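Side-chain contacts in BauA (Acinetobacter baumannii, PDB 6HCP), which imports iron across the outer membrane of Acinetobacter baumannii by taking up ferric preacinetobactin, as a TonB-dependent siderophore transporter: residues G193-E198 / G230-G235; P278-V283 / G403-F408. All coordinates share one frame; numbering follows the deposited sequence.

Interaction 1. Residues G193-E198 / G230-G235; sequences GRRFGE and GLDWQG
Asp-232 is where the segment 230-235 meets Arg-195, and the pair is a textbook end-on, two-pronged salt bridge. NH1 of Arg-195 reaches OD2 of Asp-232 at 2.7 Å while its NH2 reaches OD1 of the same carboxylate at 2.9 Å, each nitrogen serving one oxygen. The fork is not flat: the guanidinium and carboxylate planes are twisted 44° apart, OD1 accepting through its syn lone pair whereas OD2 is met from above the carboxylate plane. The side chain of Arg-195, kinked at chi3 (73°), turns its guanidinium toward Asp-232 although its CB bond points neither toward nor away from 230-235. Two residues on, past Trp-233, whose CB bond points away from 193-198, Gln-234 brings its side chain to the same flank of the strand as Asp-232. Bent at chi2 (-60°), it sends NE2 back to OD2 of Asp-232 at 2.8 Å, on the anti side, and OD2 thus takes two donors. Its CG also lies 4.0 Å from Arg-195 NH1. Two backbone carbonyls hold the guanidinium in turn, NE donating to Lys-200 O and NH2 to Ala-168 O. Strand 202-212 runs between the two strands, antiparallel to both, so the bridge spans an intervening strand, probably on the inward side of the barrel wall, near its periplasmic end, while Phe-241 of strand 238-252 packs against Asp-232 and Gln-234.

Interaction 2. Residues P278-V283 / G403-F408; sequences PDWGSV and GPKPEF. With EDO (1,2-ethanediol), chain D; EDO (1,2-ethanediol), chain Q.
The indole of Trp-280 is sandwiched between its own turn and the facing loop. Over one face lie Pro-404 O, Lys-405 CA and Pro-406 CD, and on the opposite face the CB of Pro-278 sits over the ring centre. Two CH-pi contacts share the first face: Lys-405 CA stands 4.0 Å from the centroid of the five-membered ring of Trp-280, and Pro-406 CD 3.6 Å from that of its six-membered ring. Gly-403 O comes within 3.3 Å of Trp-280 CD1, but the indole NH is spent on Trp-402 O. O2 of an ethanediol, probably left from crystallisation, lies over one face of Phe-408; its O1 shares a hydrogen bond with Ser-282 OG at 2.7 Å. With CG anti to N (chi1 -177°), Lys-405 runs its methylenes past the indole, CG 3.8 Å from Trp-280 CE3, until NZ meets a water at 2.6 Å that in turn donates to Trp-280 O. No direct hydrogen bond joins the segments. This is plain packing of a type I turn, Pro-278 to Gly-281, against a proline-rich loop, probably at the extracellular end of a TonB-dependent receptor barrel. The turn stands just ahead of strand 282-297; the loop 403-408 precedes strand 412-431 and lies across strands 302-318 and 331-358, with Asn-318 and Leu-336 also touching the Trp-280 side chain.

How the interactions relate
Followed from the N terminus, the chain leaves the plug, enters the barrel, and closes interaction 1 after 31 intervening residues, which hold strand 202-212 and much of 221-234. Interaction 2 opens later and spans 119 residues, including strands 302-318, 331-358 and 361-381. The two loops therefore follow one another in series, neither nesting nor crossing. Their centres lie 47 Å apart and their nearest atoms about 26 Å, without touching, though both reach the same barrel wall. Interaction 1 ties next-but-one strands across 202-212 near the periplasmic rim, while interaction 2, consistent with the topology of this family, joins the turn leading into strand 282-297 to the loop before strand 412-431 on the extracellular side.

Interaction 1. Residues G193-E198 / G230-G235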
loop_
_atom_site.group_PDB
_atom_site.type_symbol
_atom_site.label_atom_id
_atom_site.label_comp_id
_atom_site.label_asym_id
_atom_site.label_seq_id
_atom_site.Cartn_x
_atom_site.Cartn_y
_atom_site.Cartn_z
ATOM N N GLY A 193 -2.488 -18.336 -34.901
ATOM C CA GLY A 193 -3.040 -18.125 -36.221
ATOM C C GLY A 193 -2.111 -18.626 -37.319
ATOM O O GLY A 193 -0.885 -18.588 -37.185
ATOM N N ARG A 194 -2.719 -19.033 -38.436
ATOM C CA ARG A 194 -1.991 -19.394 -39.638
ATOM C C ARG A 194 -2.954 -19.300 -40.822
ATOM O O ARG A 194 -4.155 -19.578 -40.678
ATOM C CB ARG A 194 -1.440 -20.818 -39.513
ATOM C CG ARG A 194 -0.553 -21.248 -40.672
ATOM C CD ARG A 194 -0.078 -22.677 -40.495
ATOM N NE ARG A 194 1.053 -22.745 -39.585
ATOM C CZ ARG A 194 2.297 -22.411 -39.909
ATOM N NH1 ARG A 194 2.589 -22.057 -41.150
ATOM N NH2 ARG A 194 3.242 -22.405 -38.988
ATOM N N ARG A 195 -2.413 -18.911 -41.977
ATOM C CA ARG A 195 -3.176 -18.896 -43.233
ATOM C C ARG A 195 -2.688 -20.031 -44.145
ATOM O O ARG A 195 -1.572 -20.535 -43.982
ATOM C CB ARG A 195 -3.051 -17.521 -43.885
ATOM C CG ARG A 195 -3.668 -16.414 -43.038
ATOM C CD ARG A 195 -3.951 -15.148 -43.808
ATOM N NE ARG A 195 -5.091 -15.325 -44.692
ATOM C CZ ARG A 195 -6.365 -15.259 -44.320
ATOM N NH1 ARG A 195 -7.312 -15.563 -45.190
ATOM N NH2 ARG A 195 -6.684 -14.925 -43.079
ATOM N N PHE A 196 -3.584 -20.492 -45.021
ATOM C CA PHE A 196 -3.373 -21.683 -45.859
ATOM C C PHE A 196 -3.784 -21.372 -47.297
ATOM O O PHE A 196 -4.536 -20.403 -47.553
ATOM C CB PHE A 196 -4.185 -22.871 -45.352
ATOM C CG PHE A 196 -3.888 -23.268 -43.932
ATOM C CD1 PHE A 196 -4.540 -22.648 -42.877
ATOM C CD2 PHE A 196 -2.919 -24.220 -43.649
ATOM C CE1 PHE A 196 -4.261 -23.011 -41.567
ATOM C CE2 PHE A 196 -2.652 -24.591 -42.340
ATOM C CZ PHE A 196 -3.320 -23.980 -41.300
ATOM N N GLY A 197 -3.339 -22.242 -48.214
ATOM C CA GLY A 197 -3.608 -22.096 -49.639
ATOM C C GLY A 197 -2.521 -21.288 -50.314
ATOM O O GLY A 197 -1.790 -20.549 -49.655
ATOM N N GLU A 198 -2.453 -21.396 -51.644
ATOM C CA GLU A 198 -1.339 -20.856 -52.407
ATOM C C GLU A 198 -1.313 -19.331 -52.290
ATOM O O GLU A 198 -0.254 -18.721 -52.393
ATOM C CB GLU A 198 -1.428 -21.295 -53.870
ATOM C CG GLU A 198 -1.160 -22.775 -54.058
ATOM C CD GLU A 198 -0.506 -23.140 -55.380
ATOM O OE1 GLU A 198 0.266 -22.313 -55.904
ATOM O OE2 GLU A 198 -0.776 -24.247 -55.882
ATOM N N GLY A 230 -11.826 -18.400 -35.248
ATOM C CA GLY A 230 -12.112 -17.455 -36.330
ATOM C C GLY A 230 -11.567 -17.977 -37.655
ATOM O O GLY A 230 -10.363 -18.218 -37.768
ATOM N N LEU A 231 -12.475 -18.337 -38.572
ATOM C CA LEU A 231 -12.131 -18.881 -39.901
ATOM C C LEU A 231 -12.541 -17.868 -40.962
ATOM O O LEU A 231 -13.603 -17.268 -40.874
ATOM C CB LEU A 231 -12.860 -20.201 -40.152
ATOM C CG LEU A 231 -12.815 -21.217 -39.019
ATOM C CD1 LEU A 231 -13.740 -22.388 -39.309
ATOM C CD2 LEU A 231 -11.395 -21.699 -38.779
ATOM N N ASP A 232 -11.742 -17.757 -42.018
ATOM C CA ASP A 232 -12.117 -16.915 -43.111
ATOM C C ASP A 232 -11.617 -17.505 -44.438
ATOM O O ASP A 232 -10.624 -18.252 -44.486
ATOM C CB ASP A 232 -11.590 -15.494 -42.942
ATOM C CG ASP A 232 -10.100 -15.358 -43.218
ATOM O OD1 ASP A 232 -9.325 -15.704 -42.319
ATOM O OD2 ASP A 232 -9.748 -14.721 -44.244
ATOM N N TRP A 233 -12.347 -17.163 -45.499
ATOM C CA TRP A 233 -11.964 -17.441 -46.890
ATOM C C TRP A 233 -12.124 -16.163 -47.709
ATOM O O TRP A 233 -13.187 -15.538 -47.698
ATOM C CB TRP A 233 -12.791 -18.597 -47.464
ATOM C CG TRP A 233 -12.658 -18.718 -48.952
ATOM C CD1 TRP A 233 -11.561 -19.152 -49.637
ATOM C CD2 TRP A 233 -13.604 -18.287 -49.949
ATOM N NE1 TRP A 233 -11.763 -19.038 -50.986
ATOM C CE2 TRP A 233 -13.013 -18.528 -51.211
ATOM C CE3 TRP A 233 -14.898 -17.754 -49.908
ATOM C CZ2 TRP A 233 -13.662 -18.234 -52.409
ATOM C CZ3 TRP A 233 -15.548 -17.483 -51.095
ATOM C CH2 TRP A 233 -14.933 -17.716 -52.328
ATOM N N GLN A 234 -11.028 -15.721 -48.327
ATOM C CA GLN A 234 -11.024 -14.553 -49.186
ATOM C C GLN A 234 -10.961 -15.024 -50.644
ATOM O O GLN A 234 -9.937 -15.534 -51.081
ATOM C CB GLN A 234 -9.831 -13.639 -48.919
ATOM C CG GLN A 234 -9.641 -13.270 -47.460
ATOM C CD GLN A 234 -10.840 -12.550 -46.889
ATOM O OE1 GLN A 234 -11.347 -11.580 -47.452
ATOM N NE2 GLN A 234 -11.329 -13.069 -45.778
ATOM N N GLY A 235 -12.076 -14.880 -51.362
ATOM C CA GLY A 235 -12.145 -15.158 -52.791
ATOM C C GLY A 235 -11.962 -13.889 -53.595
ATOM O O GLY A 235 -11.791 -12.803 -53.032
#

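Interaction 2. Residues P278-V283 / G403-F408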
loop_
_atom_site.group_PDB
_atom_site.type_symbol
_atom_site.label_atom_id
_atom_site.label_comp_id
_atom_site.label_asym_id
_atom_site.label_seq_id
_atom_site.Cartn_x
_atom_site.Cartn_y
_atom_site.Cartn_z
ATOM N N PRO A 278 -23.842 -13.696 0.626
ATOM C CA PRO A 278 -23.380 -14.966 1.185
ATOM C C PRO A 278 -22.058 -15.453 0.580
ATOM O O PRO A 278 -21.904 -15.510 -0.635
ATOM C CB PRO A 278 -24.529 -15.940 0.877
ATOM C CG PRO A 278 -25.762 -15.065 0.779
ATOM C CD PRO A 278 -25.272 -13.723 0.280
ATOM N N ASP A 279 -21.126 -15.882 1.452
ATOM C CA ASP A 279 -19.850 -16.420 1.023
ATOM C C ASP A 279 -20.081 -17.677 0.183
ATOM O O ASP A 279 -19.343 -17.907 -0.766
ATOM C CB ASP A 279 -18.867 -16.656 2.191
ATOM C CG ASP A 279 -19.442 -17.322 3.435
ATOM O OD1 ASP A 279 -20.445 -18.060 3.294
ATOM O OD2 ASP A 279 -18.868 -17.116 4.545
ATOM N N TRP A 280 -21.176 -18.397 0.444
ATOM C CA TRP A 280 -21.480 -19.628 -0.301
ATOM C C TRP A 280 -22.220 -19.345 -1.619
ATOM O O TRP A 280 -22.414 -20.264 -2.411
ATOM C CB TRP A 280 -22.269 -20.605 0.569
ATOM C CG TRP A 280 -23.497 -20.050 1.218
ATOM C CD1 TRP A 280 -23.657 -19.770 2.547
ATOM C CD2 TRP A 280 -24.775 -19.794 0.600
ATOM N NE1 TRP A 280 -24.929 -19.328 2.784
ATOM C CE2 TRP A 280 -25.645 -19.359 1.616
ATOM C CE3 TRP A 280 -25.280 -19.944 -0.698
ATOM C CZ2 TRP A 280 -26.970 -19.017 1.369
ATOM C CZ3 TRP A 280 -26.584 -19.592 -0.945
ATOM C CH2 TRP A 280 -27.425 -19.154 0.075
ATOM N N GLY A 281 -22.653 -18.098 -1.834
ATOM C CA GLY A 281 -23.458 -17.759 -3.033
ATOM C C GLY A 281 -22.636 -17.894 -4.299
ATOM O O GLY A 281 -21.427 -17.630 -4.289
ATOM N N SER A 282 -23.256 -18.347 -5.393
ATOM C CA SER A 282 -22.509 -18.495 -6.616
ATOM C C SER A 282 -23.400 -18.235 -7.830
ATOM O O SER A 282 -24.643 -18.399 -7.791
ATOM C CB SER A 282 -21.828 -19.830 -6.716
ATOM O OG SER A 282 -22.771 -20.864 -6.781
ATOM N N VAL A 283 -22.731 -17.862 -8.913
ATOM C CA VAL A 283 -23.363 -17.672 -10.193
ATOM C C VAL A 283 -22.499 -18.385 -11.219
ATOM O O VAL A 283 -21.254 -18.360 -11.145
ATOM C CB VAL A 283 -23.535 -16.178 -10.541
ATOM C CG1 VAL A 283 -22.191 -15.499 -10.771
ATOM C CG2 VAL A 283 -24.441 -15.998 -11.768
ATOM N N GLY A 403 -24.808 -19.143 7.242
ATOM C CA GLY A 403 -25.597 -20.368 7.348
ATOM C C GLY A 403 -25.235 -21.373 6.259
ATOM O O GLY A 403 -24.287 -21.194 5.496
ATOM N N PRO A 404 -25.928 -22.528 6.204
ATOM C CA PRO A 404 -25.605 -23.547 5.213
ATOM C C PRO A 404 -26.030 -23.137 3.789
ATOM O O PRO A 404 -26.897 -22.274 3.607
ATOM C CB PRO A 404 -26.376 -24.775 5.713
ATOM C CG PRO A 404 -27.515 -24.224 6.551
ATOM C CD PRO A 404 -27.103 -22.846 7.027
ATOM N N LYS A 405 -25.326 -23.694 2.805
ATOM C CA LYS A 405 -25.612 -23.514 1.418
ATOM C C LYS A 405 -26.791 -24.394 1.019
ATOM O O LYS A 405 -26.694 -25.610 1.075
ATOM C CB LYS A 405 -24.389 -23.903 0.600
ATOM C CG LYS A 405 -24.518 -23.693 -0.900
ATOM C CD LYS A 405 -23.450 -24.434 -1.660
ATOM C CE LYS A 405 -22.997 -23.711 -2.904
ATOM N NZ LYS A 405 -21.687 -24.217 -3.379
ATOM N N PRO A 406 -27.907 -23.832 0.517
ATOM C CA PRO A 406 -29.019 -24.664 0.069
ATOM C C PRO A 406 -28.621 -25.435 -1.191
ATOM O O PRO A 406 -27.850 -24.954 -2.023
ATOM C CB PRO A 406 -30.181 -23.693 -0.187
ATOM C CG PRO A 406 -29.567 -22.300 -0.187
ATOM C CD PRO A 406 -28.209 -22.394 0.477
ATOM N N GLU A 407 -29.116 -26.668 -1.298
ATOM C CA GLU A 407 -28.970 -27.427 -2.500
ATOM C C GLU A 407 -29.675 -26.675 -3.642
ATOM O O GLU A 407 -30.688 -26.029 -3.419
ATOM C CB GLU A 407 -29.583 -28.815 -2.308
ATOM C CG GLU A 407 -28.882 -29.877 -3.122
ATOM C CD GLU A 407 -29.680 -31.162 -3.230
ATOM O OE1 GLU A 407 -30.403 -31.478 -2.262
ATOM O OE2 GLU A 407 -29.652 -31.787 -4.312
ATOM N N PHE A 408 -29.189 -26.867 -4.864
ATOM C CA PHE A 408 -29.689 -26.121 -6.008
ATOM C C PHE A 408 -30.664 -26.993 -6.801
ATOM O O PHE A 408 -30.238 -27.785 -7.625
ATOM C CB PHE A 408 -28.522 -25.624 -6.855
ATOM C CG PHE A 408 -28.922 -24.655 -7.940
ATOM C CD1 PHE A 408 -29.308 -23.363 -7.621
ATOM C CD2 PHE A 408 -28.934 -25.044 -9.271
ATOM C CE1 PHE A 408 -29.722 -22.486 -8.615
ATOM C CE2 PHE A 408 -29.364 -24.171 -10.260
ATOM C CZ PHE A 408 -29.727 -22.886 -9.933
HETATM C C1 EDO D . -24.476 -21.655 -9.731
HETATM O O1 EDO D . -23.145 -21.787 -9.248
HETATM C C2 EDO D . -25.497 -22.034 -8.696
HETATM O O2 EDO D . -25.336 -23.417 -8.352
HETATM C C1 EDO Q . -33.743 -26.404 -1.654
HETATM O O1 EDO Q . -32.947 -27.282 -2.443
HETATM C C2 EDO Q . -34.305 -27.151 -0.457
HETATM O O2 EDO Q . -33.383 -27.043 0.628
HETATM O O HOH W 1 -20.372 -21.928 -3.274
#